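Long-range contact in transcriptional regulator, Crp/Fnr family (Eubacterium rectale ATCC 33656, PDB 3DV8), which probably regulates transcription by binding DNA through a helix-turn-helix domain coupled to a cyclic nucleotide-binding-type sensor domain: residues 56-61 and 92-97. Sequence-based numbering, arbitrary orientation.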
ATOM      1  N   ARG A  56       1.729 -12.004  11.698  1.00 56.82           N
ATOM      2  CA  ARG A  56       2.580 -11.417  10.686  1.00 56.63           C
ATOM      3  C   ARG A  56       1.945 -11.543   9.292  1.00 56.94           C
ATOM      4  O   ARG A  56       1.778 -12.666   8.793  1.00 56.94           O
ATOM      5  CB  ARG A  56       3.899 -12.169  10.716  1.00 57.33           C
ATOM      6  CG  ARG A  56       4.964 -11.659   9.767  1.00 57.49           C
ATOM      7  CD  ARG A  56       5.752 -12.802   9.170  1.00 56.70           C
ATOM      8  NE  ARG A  56       6.629 -12.333   8.099  1.00 56.79           N
ATOM      9  CZ  ARG A  56       7.255 -13.110   7.221  1.00 55.59           C
ATOM     10  NH1 ARG A  56       7.062 -14.421   7.205  1.00 54.19           N
ATOM     11  NH2 ARG A  56       8.032 -12.542   6.305  1.00 57.89           N
ATOM     12  N   THR A  57       1.612 -10.394   8.678  1.00 56.16           N
ATOM     13  CA  THR A  57       1.078 -10.337   7.316  1.00 55.36           C
ATOM     14  C   THR A  57       2.259 -10.110   6.379  1.00 54.93           C
ATOM     15  O   THR A  57       3.019  -9.178   6.565  1.00 54.29           O
ATOM     16  CB  THR A  57       0.033  -9.246   7.150  1.00 55.13           C
ATOM     17  OG1 THR A  57      -1.058  -9.546   8.019  1.00 55.48           O
ATOM     18  CG2 THR A  57      -0.481  -9.179   5.697  1.00 54.62           C
ATOM     19  N   TYR A  58       2.415 -10.993   5.396  1.00 55.63           N
ATOM     20  CA  TYR A  58       3.502 -10.915   4.426  1.00 55.63           C
ATOM     21  C   TYR A  58       3.086 -11.391   3.034  1.00 56.17           C
ATOM     22  O   TYR A  58       1.981 -11.935   2.837  1.00 55.49           O
ATOM     23  CB  TYR A  58       4.716 -11.709   4.934  1.00 55.50           C
ATOM     24  CG  TYR A  58       4.559 -13.225   5.061  1.00 54.56           C
ATOM     25  CD1 TYR A  58       3.783 -13.797   6.085  1.00 54.89           C
ATOM     26  CD2 TYR A  58       5.250 -14.092   4.202  1.00 54.33           C
ATOM     27  CE1 TYR A  58       3.665 -15.198   6.225  1.00 53.21           C
ATOM     28  CE2 TYR A  58       5.136 -15.485   4.326  1.00 55.99           C
ATOM     29  CZ  TYR A  58       4.347 -16.032   5.343  1.00 56.24           C
ATOM     30  OH  TYR A  58       4.243 -17.398   5.455  1.00 54.06           O
ATOM     31  N   ILE A  59       3.974 -11.146   2.075  1.00 56.49           N
ATOM     32  CA  ILE A  59       3.771 -11.565   0.697  1.00 57.35           C
ATOM     33  C   ILE A  59       4.948 -12.431   0.280  1.00 58.56           C
ATOM     34  O   ILE A  59       6.050 -12.262   0.785  1.00 58.11           O
ATOM     35  CB  ILE A  59       3.506 -10.368  -0.260  1.00 57.60           C
ATOM     36  CG1 ILE A  59       4.678  -9.369  -0.302  1.00 57.67           C
ATOM     37  CG2 ILE A  59       2.207  -9.676   0.153  1.00 55.09           C
ATOM     38  CD1 ILE A  59       4.489  -8.252  -1.315  1.00 57.18           C
ATOM     39  N   LEU A  60       4.676 -13.365  -0.626  1.00 60.53           N
ATOM     40  CA  LEU A  60       5.644 -14.320  -1.140  1.00 62.63           C
ATOM     41  C   LEU A  60       5.789 -14.145  -2.644  1.00 63.85           C
ATOM     42  O   LEU A  60       4.781 -14.048  -3.347  1.00 63.73           O
ATOM     43  CB  LEU A  60       5.168 -15.758  -0.848  1.00 63.34           C
ATOM     44  CG  LEU A  60       5.582 -16.439   0.459  1.00 64.52           C
ATOM     45  CD1 LEU A  60       4.601 -17.535   0.828  1.00 66.57           C
ATOM     46  CD2 LEU A  60       7.001 -17.001   0.339  1.00 62.87           C
ATOM     47  N   SER A  61       7.028 -14.113  -3.133  1.00 65.42           N
ATOM     48  CA  SER A  61       7.278 -14.105  -4.574  1.00 67.09           C
ATOM     49  C   SER A  61       7.102 -15.552  -5.032  1.00 69.42           C
ATOM     50  O   SER A  61       7.151 -16.494  -4.214  1.00 69.70           O
ATOM     51  CB  SER A  61       8.697 -13.622  -4.936  1.00 67.06           C
ATOM     52  OG  SER A  61       9.691 -14.635  -4.840  1.00 66.17           O
ATOM     53  N   GLU A  92      -3.097 -10.802  -2.869  1.00 57.85           N
ATOM     54  CA  GLU A  92      -3.124 -11.826  -1.840  1.00 58.26           C
ATOM     55  C   GLU A  92      -1.961 -11.659  -0.855  1.00 57.52           C
ATOM     56  O   GLU A  92      -0.888 -11.163  -1.210  1.00 57.89           O
ATOM     57  CB  GLU A  92      -3.305 -13.250  -2.410  1.00 58.61           C
ATOM     58  CG  GLU A  92      -2.741 -13.522  -3.788  1.00 60.49           C
ATOM     59  CD  GLU A  92      -2.986 -14.937  -4.287  1.00 58.84           C
ATOM     60  OE1 GLU A  92      -3.738 -15.716  -3.657  1.00 56.15           O
ATOM     61  OE2 GLU A  92      -2.400 -15.265  -5.339  1.00 63.06           O
ATOM     62  N   VAL A  93      -2.241 -11.998   0.401  1.00 56.83           N
ATOM     63  CA  VAL A  93      -1.286 -11.911   1.500  1.00 56.55           C
ATOM     64  C   VAL A  93      -1.339 -13.204   2.303  1.00 56.79           C
ATOM     65  O   VAL A  93      -2.362 -13.903   2.287  1.00 57.85           O
ATOM     66  CB  VAL A  93      -1.596 -10.699   2.444  1.00 56.54           C
ATOM     67  CG1 VAL A  93      -1.544  -9.377   1.670  1.00 53.53           C
ATOM     68  CG2 VAL A  93      -2.949 -10.860   3.155  1.00 54.70           C
ATOM     69  N   THR A  94      -0.231 -13.519   2.976  1.00 55.61           N
ATOM     70  CA  THR A  94      -0.141 -14.667   3.873  1.00 55.14           C
ATOM     71  C   THR A  94      -0.053 -14.105   5.301  1.00 54.82           C
ATOM     72  O   THR A  94       0.720 -13.177   5.559  1.00 53.73           O
ATOM     73  CB  THR A  94       1.040 -15.591   3.514  1.00 55.16           C
ATOM     74  OG1 THR A  94       0.848 -16.075   2.179  1.00 55.88           O
ATOM     75  CG2 THR A  94       1.131 -16.793   4.471  1.00 54.00           C
ATOM     76  N   ILE A  95      -0.882 -14.645   6.201  1.00 54.80           N
ATOM     77  CA  ILE A  95      -0.923 -14.233   7.611  1.00 55.00           C
ATOM     78  C   ILE A  95      -0.599 -15.467   8.449  1.00 56.00           C
ATOM     79  O   ILE A  95      -1.206 -16.534   8.241  1.00 56.57           O
ATOM     80  CB  ILE A  95      -2.291 -13.647   8.038  1.00 54.71           C
ATOM     81  CG1 ILE A  95      -2.775 -12.576   7.035  1.00 55.31           C
ATOM     82  CG2 ILE A  95      -2.181 -13.045   9.434  1.00 49.10           C
ATOM     83  CD1 ILE A  95      -4.198 -12.122   7.247  1.00 54.70           C
ATOM     84  N   GLU A  96       0.364 -15.327   9.365  1.00 55.93           N
ATOM     85  CA  GLU A  96       0.776 -16.426  10.243  1.00 56.69           C
ATOM     86  C   GLU A  96       1.075 -15.953  11.665  1.00 56.90           C
ATOM     87  O   GLU A  96       1.392 -14.777  11.871  1.00 56.93           O
ATOM     88  CB  GLU A  96       2.002 -17.132   9.650  1.00 56.54           C
ATOM     89  CG  GLU A  96       3.290 -16.300   9.673  1.00 57.09           C
ATOM     90  CD  GLU A  96       4.483 -16.982   9.027  1.00 57.74           C
ATOM     91  OE1 GLU A  96       4.309 -17.942   8.247  1.00 62.15           O
ATOM     92  OE2 GLU A  96       5.610 -16.527   9.298  1.00 55.57           O
ATOM     93  N   ALA A  97       1.008 -16.885  12.620  1.00 57.23           N
ATOM     94  CA  ALA A  97       1.290 -16.607  14.038  1.00 57.47           C
ATOM     95  C   ALA A  97       2.801 -16.632  14.314  1.00 57.39           C
ATOM     96  O   ALA A  97       3.445 -17.669  14.130  1.00 57.22           O
ATOM     97  CB  ALA A  97       0.574 -17.634  14.942  1.00 56.59           C
TER
HETATM   98  O   HOH W   1       1.556 -13.273  -1.319  1.00 51.81           O
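The Tyr58 ring lies sandwiched between Thr94 and Arg56. Thr94 CB sits over one face, offset toward the rim, in a CH-pi contact 3.9 Å from the ring centroid, while Arg56 NH1 rests 3.3 Å above the centre of the opposite face. At the ring's end, Tyr58 OH lies 2.8 Å from Glu96 OE1, a weak hydrogen bond at best. The other carboxylate oxygen, Glu96 OE2, meets the guanidinium edge in a long salt bridge to Arg56 NH1 (3.3 Å). An alanine in place of Tyr58 removes ring and hydroxyl, and would probably open a gap between Thr94 and the Arg56 guanidinium and leave Glu96 OE1 without this partner. On the other face of the sheet, Thr57 OG1 packs against Ile95 CG1 (3.6 Å), and Thr57 CG2 reaches Val93 CB. Paired backbone bonds at Arg56–Glu96 and Tyr58–Thr94 hold this antiparallel register, and beyond them a water bridges Leu60 N and Glu92 O. Further out, Glu66 and Thr68 also hold the Arg56 guanidinium, and Ile36 packs against Tyr58, Thr94 and Glu96. These are the two central strands of a four-stranded antiparallel sheet in the cupin-like beta-roll of a Crp/Fnr sensor domain.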